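Local coordinates for protein citryl-spermidine/3,4-dihydroxybenzoyl-citryl-spermidine:spermidine ligase (Bacillus anthracis, PDB 3TO3) that catalyses the ATP-dependent condensation of spermidine with citryl-spermidine intermediates, a step in making the siderophore petrobactin, at residues B[436-441]-B[509-514]; B[78-83]-B[517-522]. All blocks are in the same frame, centred on the assembly; numbering follows the deposited sequence. Where two conformers were deposited one is given.

In the fold
Helix 502-528 serves both contacts, their centres about 14 Å apart, some two turns along the helix. In contact 1 its residues 509-514 pack against the loop 436-441, which reaches ATP and magnesium through Gly440 and Gln441; in contact 2 its residues 517-522 meet Arg80, just before strand 81-83 of the N-terminal antiparallel sheet. The two meet directly: Phe513 O probably accepts a hydrogen bond from Gly518 N at 2.8 Å, as the helix runs on, and Leu514 N packs 3.7 Å from Phe78 CE2. Each lies near the active-site ligands: the side chain of His439 is about 7 Å from the magnesium ion, that of Glu519 about 6 Å from ATP.

Contact 1: B[436-441]-B[509-514]; sequences LESHGQ and LDALFL. With ATP (adenosine-5'-triphosphate), chain E.
The ring of His439, in the one of its two deposited conformers modelled here, rests against the methyl of Ala511, where the loop 436-441 meets helix 502-528. From its CB, which is 4.2 Å from adenine C2 of ATP, the side chain leads to a ring whose CD2 and NE2 are turned to the helix: CD2 lies 3.7 Å from Ala511 CB, and NE2, at the tip, comes to 3.6 Å from the same methyl. Placing CG anti to the carbonyl carbon (chi1 -60°) carries the ring back to the helix although the CB bond starts away from it. The methyl approaches the ring obliquely.

Ser438 makes the second half of the contact. Its CB packs 3.8 Å from Leu512 CD1, while OG sits 3.6 Å from Leu512 CB and gives a weak hydrogen bond to Leu436 O within its own loop. Asn516, one turn further along the helix, donates from its side chain to Ser438 O, and Val425 of helix 410-432 also touches Ser438. Beyond the histidine, Gln441 CB lies 3.6 Å from ATP N3. This loop before strand 443-448 thus packs on the helix through Ser438 and His439 and on the nucleotide through Gly440 and Gln441, forming part of the ATP and magnesium site of an IucA/IucC-family synthetase.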
ATOM      1  N   LEU B 436       5.844 -33.286   6.618  1.00 47.37           N
ATOM      2  CA  LEU B 436       4.766 -32.342   6.434  1.00 50.29           C
ATOM      3  C   LEU B 436       5.131 -31.179   7.308  1.00 56.09           C
ATOM      4  O   LEU B 436       5.794 -31.365   8.333  1.00 54.10           O
ATOM      5  CB  LEU B 436       3.447 -32.961   6.888  1.00 51.23           C
ATOM      6  CG  LEU B 436       3.164 -34.255   6.106  1.00 55.46           C
ATOM      7  CD1 LEU B 436       1.923 -34.948   6.603  1.00 53.88           C
ATOM      8  CD2 LEU B 436       3.057 -33.934   4.622  1.00 49.22           C
ATOM      9  N   GLU B 437       4.694 -29.985   6.927  1.00 57.81           N
ATOM     10  CA  GLU B 437       4.958 -28.842   7.759  1.00 59.07           C
ATOM     11  C   GLU B 437       3.958 -28.992   8.907  1.00 65.30           C
ATOM     12  O   GLU B 437       2.746 -28.967   8.754  1.00 77.61           O
ATOM     13  CB  GLU B 437       4.673 -27.575   6.984  1.00 62.70           C
ATOM     14  CG  GLU B 437       5.453 -26.363   7.425  1.00 81.60           C
ATOM     15  CD  GLU B 437       4.928 -25.080   6.772  1.00 98.40           C
ATOM     16  OE1 GLU B 437       5.434 -23.991   7.119  1.00108.83           O
ATOM     17  OE2 GLU B 437       4.006 -25.163   5.920  1.00 97.54           O
ATOM     18  N   SER B 438       4.551 -29.170  10.063  1.00 57.68           N
ATOM     19  CA  SER B 438       3.956 -29.605  11.315  1.00 58.71           C
ATOM     20  C   SER B 438       3.609 -28.502  12.315  1.00 52.59           C
ATOM     21  O   SER B 438       3.535 -28.770  13.512  1.00 56.65           O
ATOM     22  CB  SER B 438       4.682 -30.807  11.925  1.00 64.54           C
ATOM     23  OG  SER B 438       6.078 -30.771  11.641  1.00 78.53           O
ATOM     24  N   HIS B 439       3.545 -27.256  11.863  0.55 49.72           N
ATOM     25  CA  HIS B 439       3.249 -26.175  12.797  0.55 48.97           C
ATOM     26  C   HIS B 439       1.801 -26.325  13.303  0.55 54.44           C
ATOM     27  O   HIS B 439       1.062 -27.227  12.882  0.55 55.04           O
ATOM     28  CB  HIS B 439       3.414 -24.804  12.136  0.55 44.84           C
ATOM     29  CG  HIS B 439       4.796 -24.513  11.612  0.55 47.99           C
ATOM     30  ND1 HIS B 439       5.044 -24.262  10.279  0.55 50.17           N
ATOM     31  CD2 HIS B 439       5.986 -24.364  12.245  0.55 51.57           C
ATOM     32  CE1 HIS B 439       6.329 -23.995  10.107  0.55 44.39           C
ATOM     33  NE2 HIS B 439       6.923 -24.042  11.285  0.55 49.28           N
ATOM     34  N   GLY B 440       1.390 -25.440  14.204  1.00 53.83           N
ATOM     35  CA  GLY B 440       0.098 -25.575  14.854  1.00 46.52           C
ATOM     36  C   GLY B 440      -1.138 -25.445  13.978  1.00 50.70           C
ATOM     37  O   GLY B 440      -2.165 -26.079  14.253  1.00 51.89           O
ATOM     38  N   GLN B 441      -1.046 -24.637  12.928  1.00 45.95           N
ATOM     39  CA  GLN B 441      -2.208 -24.331  12.112  1.00 53.47           C
ATOM     40  C   GLN B 441      -2.437 -25.388  11.021  1.00 53.25           C
ATOM     41  O   GLN B 441      -3.456 -25.362  10.327  1.00 57.43           O
ATOM     42  CB  GLN B 441      -2.067 -22.927  11.505  1.00 75.95           C
ATOM     43  CG  GLN B 441      -3.386 -22.135  11.426  1.00100.13           C
ATOM     44  CD  GLN B 441      -4.028 -22.165  10.029  1.00115.82           C
ATOM     45  OE1 GLN B 441      -3.343 -22.384   9.024  1.00118.91           O
ATOM     46  NE2 GLN B 441      -5.348 -21.944   9.967  1.00118.48           N
ATOM     47  N   LEU B 509      12.205 -31.028  14.963  1.00 39.88           N
ATOM     48  CA  LEU B 509      12.637 -30.273  16.125  1.00 46.51           C
ATOM     49  C   LEU B 509      12.062 -28.866  16.066  1.00 53.00           C
ATOM     50  O   LEU B 509      11.485 -28.388  17.045  1.00 54.53           O
ATOM     51  CB  LEU B 509      14.171 -30.217  16.239  1.00 35.27           C
ATOM     52  CG  LEU B 509      14.810 -31.587  16.447  1.00 38.98           C
ATOM     53  CD1 LEU B 509      16.320 -31.409  16.686  1.00 40.00           C
ATOM     54  CD2 LEU B 509      14.140 -32.366  17.590  1.00 40.51           C
ATOM     55  N   ASP B 510      12.235 -28.227  14.913  1.00 50.67           N
ATOM     56  CA  ASP B 510      11.888 -26.829  14.698  1.00 52.41           C
ATOM     57  C   ASP B 510      10.400 -26.591  14.463  1.00 42.85           C
ATOM     58  O   ASP B 510       9.794 -25.735  15.071  1.00 55.50           O
ATOM     59  CB  ASP B 510      12.678 -26.312  13.490  1.00 66.41           C
ATOM     60  CG  ASP B 510      13.053 -24.852  13.602  1.00 75.12           C
ATOM     61  OD1 ASP B 510      13.333 -24.397  14.717  1.00 83.84           O
ATOM     62  OD2 ASP B 510      13.097 -24.160  12.563  1.00 82.39           O
ATOM     63  N   ALA B 511       9.788 -27.344  13.579  1.00 40.52           N
ATOM     64  CA  ALA B 511       8.414 -27.031  13.259  1.00 41.60           C
ATOM     65  C   ALA B 511       7.448 -27.692  14.259  1.00 52.06           C
ATOM     66  O   ALA B 511       6.673 -27.012  14.940  1.00 55.17           O
ATOM     67  CB  ALA B 511       8.089 -27.369  11.833  1.00 39.32           C
ATOM     68  N   LEU B 512       7.470 -29.015  14.320  1.00 46.54           N
ATOM     69  CA  LEU B 512       6.600 -29.731  15.253  1.00 47.03           C
ATOM     70  C   LEU B 512       6.766 -29.309  16.723  1.00 44.74           C
ATOM     71  O   LEU B 512       5.769 -29.088  17.416  1.00 51.75           O
ATOM     72  CB  LEU B 512       6.787 -31.246  15.122  1.00 33.02           C
ATOM     73  CG  LEU B 512       5.834 -32.117  15.949  1.00 47.08           C
ATOM     74  CD1 LEU B 512       4.332 -31.937  15.559  1.00 34.35           C
ATOM     75  CD2 LEU B 512       6.257 -33.591  15.837  1.00 41.99           C
ATOM     76  N   PHE B 513       8.012 -29.202  17.187  1.00 32.75           N
ATOM     77  CA  PHE B 513       8.304 -29.069  18.622  1.00 39.23           C
ATOM     78  C   PHE B 513       8.536 -27.635  19.045  1.00 47.01           C
ATOM     79  O   PHE B 513       7.701 -27.063  19.703  1.00 50.39           O
ATOM     80  CB  PHE B 513       9.476 -29.960  19.046  1.00 39.26           C
ATOM     81  CG  PHE B 513       9.112 -31.423  19.141  1.00 43.10           C
ATOM     82  CD1 PHE B 513       7.848 -31.805  19.542  1.00 49.29           C
ATOM     83  CD2 PHE B 513      10.017 -32.403  18.807  1.00 47.63           C
ATOM     84  CE1 PHE B 513       7.493 -33.138  19.632  1.00 47.93           C
ATOM     85  CE2 PHE B 513       9.669 -33.728  18.879  1.00 52.71           C
ATOM     86  CZ  PHE B 513       8.400 -34.103  19.292  1.00 47.12           C
ATOM     87  N   LEU B 514       9.648 -27.055  18.619  1.00 46.86           N
ATOM     88  CA  LEU B 514      10.017 -25.715  19.012  1.00 40.81           C
ATOM     89  C   LEU B 514       8.895 -24.681  18.801  1.00 41.12           C
ATOM     90  O   LEU B 514       8.546 -23.981  19.729  1.00 49.44           O
ATOM     91  CB  LEU B 514      11.329 -25.299  18.317  1.00 38.17           C
ATOM     92  CG  LEU B 514      12.030 -24.021  18.801  1.00 46.64           C
ATOM     93  CD1 LEU B 514      13.486 -23.958  18.324  1.00 50.16           C
ATOM     94  CD2 LEU B 514      11.290 -22.805  18.304  1.00 40.67           C
TER
HETATM   95  PB  ATP E 617      -2.776 -20.895   5.101  0.71 84.11           P
HETATM   96  O1B ATP E 617      -3.691 -19.963   4.346  0.71 79.96           O
HETATM   97  O2B ATP E 617      -1.595 -21.251   4.237  0.71 83.35           O
HETATM   98  O3B ATP E 617      -3.574 -22.180   5.532  0.71 56.14           O
HETATM   99  PA  ATP E 617      -1.423 -18.936   6.414  0.71113.19           P
HETATM  100  O1A ATP E 617      -1.723 -18.156   5.149  0.71110.20           O
HETATM  101  O2A ATP E 617       0.052 -19.298   6.545  0.71109.54           O
HETATM  102  O3A ATP E 617      -2.266 -20.242   6.427  0.71129.61           O
HETATM  103  O5' ATP E 617      -1.856 -18.034   7.625  0.71126.49           O
HETATM  104  C5' ATP E 617      -2.298 -18.595   8.804  0.71119.91           C
HETATM  105  C4' ATP E 617      -2.296 -17.755   9.953  0.71113.13           C
HETATM  106  O4' ATP E 617      -2.324 -18.580  11.168  0.71106.95           O
HETATM  107  C3' ATP E 617      -1.044 -16.967  10.022  0.71112.13           C
HETATM  108  O3' ATP E 617      -1.334 -15.622  10.017  0.71113.31           O
HETATM  109  C2' ATP E 617      -0.410 -17.370  11.290  0.71105.73           C
HETATM  110  O2' ATP E 617       0.211 -16.310  11.885  0.71100.76           O
HETATM  111  C1' ATP E 617      -1.576 -17.845  12.088  0.71102.06           C
HETATM  112  N9  ATP E 617      -1.256 -18.607  13.266  0.71 90.74           N
HETATM  113  C8  ATP E 617      -1.752 -18.347  14.488  0.71 80.07           C
HETATM  114  N7  ATP E 617      -1.248 -19.252  15.338  0.71 77.72           N
HETATM  115  C5  ATP E 617      -0.436 -20.097  14.664  0.71 82.29           C
HETATM  116  C6  ATP E 617       0.330 -21.207  15.049  0.71 77.09           C
HETATM  117  N6  ATP E 617       0.332 -21.622  16.424  0.71 73.57           N
HETATM  118  N1  ATP E 617       1.055 -21.863  14.113  0.71 77.65           N
HETATM  119  C2  ATP E 617       1.042 -21.456  12.827  0.71 82.60           C
HETATM  120  N3  ATP E 617       0.316 -20.388  12.426  0.71 87.43           N
HETATM  121  C4  ATP E 617      -0.433 -19.689  13.319  0.71 88.61           C

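Contact 2: B[78-83]-B[517-522]; sequences FGRISI and VGELAF
Arg80 reaches from the loop before strand 81-83 to grip Glu519 on helix 502-528, a buried salt bridge. Both terminal nitrogens converge on one oxygen: NH1 and NH2 each lie 3.1 Å from Glu519 OE1, with N-H...O angles of 146° and 149°. OE1 sits in the guanidinium plane at its edge, but the two groups are far from coplanar, their planes 57° apart. NH2 meets the oxygen on its syn side, whereas NH1 comes from well above the carboxylate plane, so the end-on grip is forked and neither bond is straight.

The close packing is on Phe522. Its CZ touches Arg80 CB at 3.7 Å, and CE2 reaches over one face of the guanidinium, 3.8 Å from Arg80 NH1, with the ring standing almost perpendicular to that group. Bends at chi2 and chi3 fold the arginine round this rim of the ring and bring its head back to the glutamate. The remainder is looser: the side chains of Phe78 and Ser82 make no close contact with the segment 517-522, and Ser82 OG is hydrogen-bonded to Arg75 NE. Phe522 is partly exposed, while Arg80 and Glu519 are buried.

Tyr163 also packs on Arg80, and Pro162 and the ATP-binding Tyr391 on Glu519. Two opposite charges buried together probably offset each other, and the pair ties the N-terminal sheet to a helix beside the nucleotide pocket.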
ATOM      1  N   PHE B  78      14.130 -25.568  24.449  1.00 40.33           N
ATOM      2  CA  PHE B  78      14.878 -24.944  23.347  1.00 45.50           C
ATOM      3  C   PHE B  78      15.549 -23.639  23.658  1.00 45.96           C
ATOM      4  O   PHE B  78      15.909 -22.911  22.743  1.00 42.79           O
ATOM      5  CB  PHE B  78      13.995 -24.799  22.102  1.00 43.41           C
ATOM      6  CG  PHE B  78      13.465 -26.105  21.629  1.00 43.66           C
ATOM      7  CD1 PHE B  78      14.274 -26.956  20.915  1.00 45.69           C
ATOM      8  CD2 PHE B  78      12.196 -26.528  21.982  1.00 40.35           C
ATOM      9  CE1 PHE B  78      13.825 -28.184  20.507  1.00 52.51           C
ATOM     10  CE2 PHE B  78      11.747 -27.770  21.564  1.00 45.69           C
ATOM     11  CZ  PHE B  78      12.565 -28.591  20.840  1.00 52.16           C
ATOM     12  N   GLY B  79      15.784 -23.382  24.940  1.00 46.52           N
ATOM     13  CA  GLY B  79      16.333 -22.109  25.369  1.00 41.41           C
ATOM     14  C   GLY B  79      15.447 -20.912  25.087  1.00 42.40           C
ATOM     15  O   GLY B  79      15.933 -19.792  25.063  1.00 45.18           O
ATOM     16  N   ARG B  80      14.149 -21.115  24.881  1.00 42.58           N
ATOM     17  CA  ARG B  80      13.280 -19.970  24.607  1.00 34.50           C
ATOM     18  C   ARG B  80      13.331 -18.963  25.779  1.00 35.98           C
ATOM     19  O   ARG B  80      13.524 -19.331  26.946  1.00 38.73           O
ATOM     20  CB  ARG B  80      11.852 -20.415  24.400  1.00 42.61           C
ATOM     21  CG  ARG B  80      11.598 -21.318  23.228  1.00 47.19           C
ATOM     22  CD  ARG B  80      11.372 -20.528  22.009  1.00 47.40           C
ATOM     23  NE  ARG B  80      10.266 -19.584  22.130  1.00 44.12           N
ATOM     24  CZ  ARG B  80       8.995 -19.860  21.835  1.00 44.57           C
ATOM     25  NH1 ARG B  80       8.632 -21.082  21.427  1.00 39.40           N
ATOM     26  NH2 ARG B  80       8.074 -18.907  21.970  1.00 39.51           N
ATOM     27  N   ILE B  81      13.162 -17.698  25.438  1.00 38.65           N
ATOM     28  CA  ILE B  81      13.160 -16.620  26.393  1.00 38.06           C
ATOM     29  C   ILE B  81      11.721 -16.301  26.743  1.00 42.40           C
ATOM     30  O   ILE B  81      10.885 -16.098  25.863  1.00 40.31           O
ATOM     31  CB  ILE B  81      13.809 -15.361  25.773  1.00 35.98           C
ATOM     32  CG1 ILE B  81      15.226 -15.665  25.300  1.00 34.54           C
ATOM     33  CG2 ILE B  81      13.811 -14.172  26.754  1.00 38.08           C
ATOM     34  CD1 ILE B  81      16.150 -16.093  26.396  1.00 36.23           C
ATOM     35  N   SER B  82      11.428 -16.255  28.033  1.00 36.57           N
ATOM     36  CA  SER B  82      10.138 -15.750  28.481  1.00 41.54           C
ATOM     37  C   SER B  82      10.372 -14.427  29.147  1.00 39.95           C
ATOM     38  O   SER B  82      11.201 -14.363  30.032  1.00 44.74           O
ATOM     39  CB  SER B  82       9.516 -16.692  29.512  1.00 44.89           C
ATOM     40  OG  SER B  82       9.319 -17.972  28.978  1.00 51.26           O
ATOM     41  N   ILE B  83       9.660 -13.375  28.752  1.00 37.55           N
ATOM     42  CA  ILE B  83       9.788 -12.093  29.457  1.00 36.35           C
ATOM     43  C   ILE B  83       8.595 -11.935  30.420  1.00 44.50           C
ATOM     44  O   ILE B  83       7.462 -11.867  29.981  1.00 48.38           O
ATOM     45  CB  ILE B  83       9.826 -10.879  28.494  1.00 38.66           C
ATOM     46  CG1 ILE B  83      11.079 -10.887  27.588  1.00 36.54           C
ATOM     47  CG2 ILE B  83       9.760  -9.589  29.289  1.00 35.60           C
ATOM     48  CD1 ILE B  83      12.404 -10.829  28.345  1.00 33.24           C
ATOM     49  N   VAL B 517       4.490 -27.676  19.560  1.00 49.49           N
ATOM     50  CA  VAL B 517       4.164 -28.535  20.699  1.00 46.95           C
ATOM     51  C   VAL B 517       4.802 -27.986  21.964  1.00 43.64           C
ATOM     52  O   VAL B 517       4.313 -28.209  23.054  1.00 49.42           O
ATOM     53  CB  VAL B 517       4.587 -30.022  20.447  1.00 40.52           C
ATOM     54  CG1 VAL B 517       4.663 -30.794  21.711  1.00 40.69           C
ATOM     55  CG2 VAL B 517       3.637 -30.719  19.484  1.00 41.21           C
ATOM     56  N   GLY B 518       5.880 -27.237  21.795  1.00 40.30           N
ATOM     57  CA  GLY B 518       6.596 -26.634  22.897  1.00 40.09           C
ATOM     58  C   GLY B 518       5.782 -25.571  23.612  1.00 43.20           C
ATOM     59  O   GLY B 518       5.950 -25.370  24.805  1.00 47.41           O
ATOM     60  N   GLU B 519       4.901 -24.888  22.888  1.00 39.55           N
ATOM     61  CA  GLU B 519       4.048 -23.862  23.493  1.00 38.68           C
ATOM     62  C   GLU B 519       3.133 -24.485  24.542  1.00 39.89           C
ATOM     63  O   GLU B 519       2.864 -23.877  25.572  1.00 44.68           O
ATOM     64  CB  GLU B 519       3.195 -23.167  22.438  1.00 36.51           C
ATOM     65  CG  GLU B 519       4.007 -22.361  21.425  1.00 45.11           C
ATOM     66  CD  GLU B 519       4.612 -21.060  21.989  1.00 55.04           C
ATOM     67  OE1 GLU B 519       5.551 -20.542  21.328  1.00 52.47           O
ATOM     68  OE2 GLU B 519       4.156 -20.554  23.060  1.00 47.98           O
ATOM     69  N   LEU B 520       2.654 -25.695  24.280  1.00 40.28           N
ATOM     70  CA  LEU B 520       1.861 -26.428  25.283  1.00 44.43           C
ATOM     71  C   LEU B 520       2.666 -26.684  26.580  1.00 45.63           C
ATOM     72  O   LEU B 520       2.153 -26.493  27.671  1.00 47.08           O
ATOM     73  CB  LEU B 520       1.329 -27.750  24.708  1.00 40.30           C
ATOM     74  CG  LEU B 520       0.405 -28.609  25.573  1.00 44.15           C
ATOM     75  CD1 LEU B 520      -0.910 -27.847  25.962  1.00 31.81           C
ATOM     76  CD2 LEU B 520       0.105 -29.920  24.858  1.00 38.96           C
ATOM     77  N   ALA B 521       3.922 -27.111  26.451  1.00 40.38           N
ATOM     78  CA  ALA B 521       4.786 -27.321  27.605  1.00 38.26           C
ATOM     79  C   ALA B 521       4.897 -26.045  28.452  1.00 41.57           C
ATOM     80  O   ALA B 521       4.892 -26.092  29.678  1.00 48.09           O
ATOM     81  CB  ALA B 521       6.172 -27.791  27.158  1.00 30.61           C
ATOM     82  N   PHE B 522       4.973 -24.900  27.798  1.00 35.64           N
ATOM     83  CA  PHE B 522       4.942 -23.631  28.528  1.00 42.41           C
ATOM     84  C   PHE B 522       3.655 -23.402  29.339  1.00 42.28           C
ATOM     85  O   PHE B 522       3.697 -22.905  30.460  1.00 40.78           O
ATOM     86  CB  PHE B 522       5.126 -22.456  27.561  1.00 45.93           C
ATOM     87  CG  PHE B 522       6.497 -22.368  26.968  1.00 51.51           C
ATOM     88  CD1 PHE B 522       7.605 -22.716  27.706  1.00 54.61           C
ATOM     89  CD2 PHE B 522       6.670 -21.937  25.666  1.00 55.09           C
ATOM     90  CE1 PHE B 522       8.860 -22.628  27.150  1.00 62.13           C
ATOM     91  CE2 PHE B 522       7.908 -21.864  25.109  1.00 54.24           C
ATOM     92  CZ  PHE B 522       9.007 -22.208  25.850  1.00 59.04           C
TER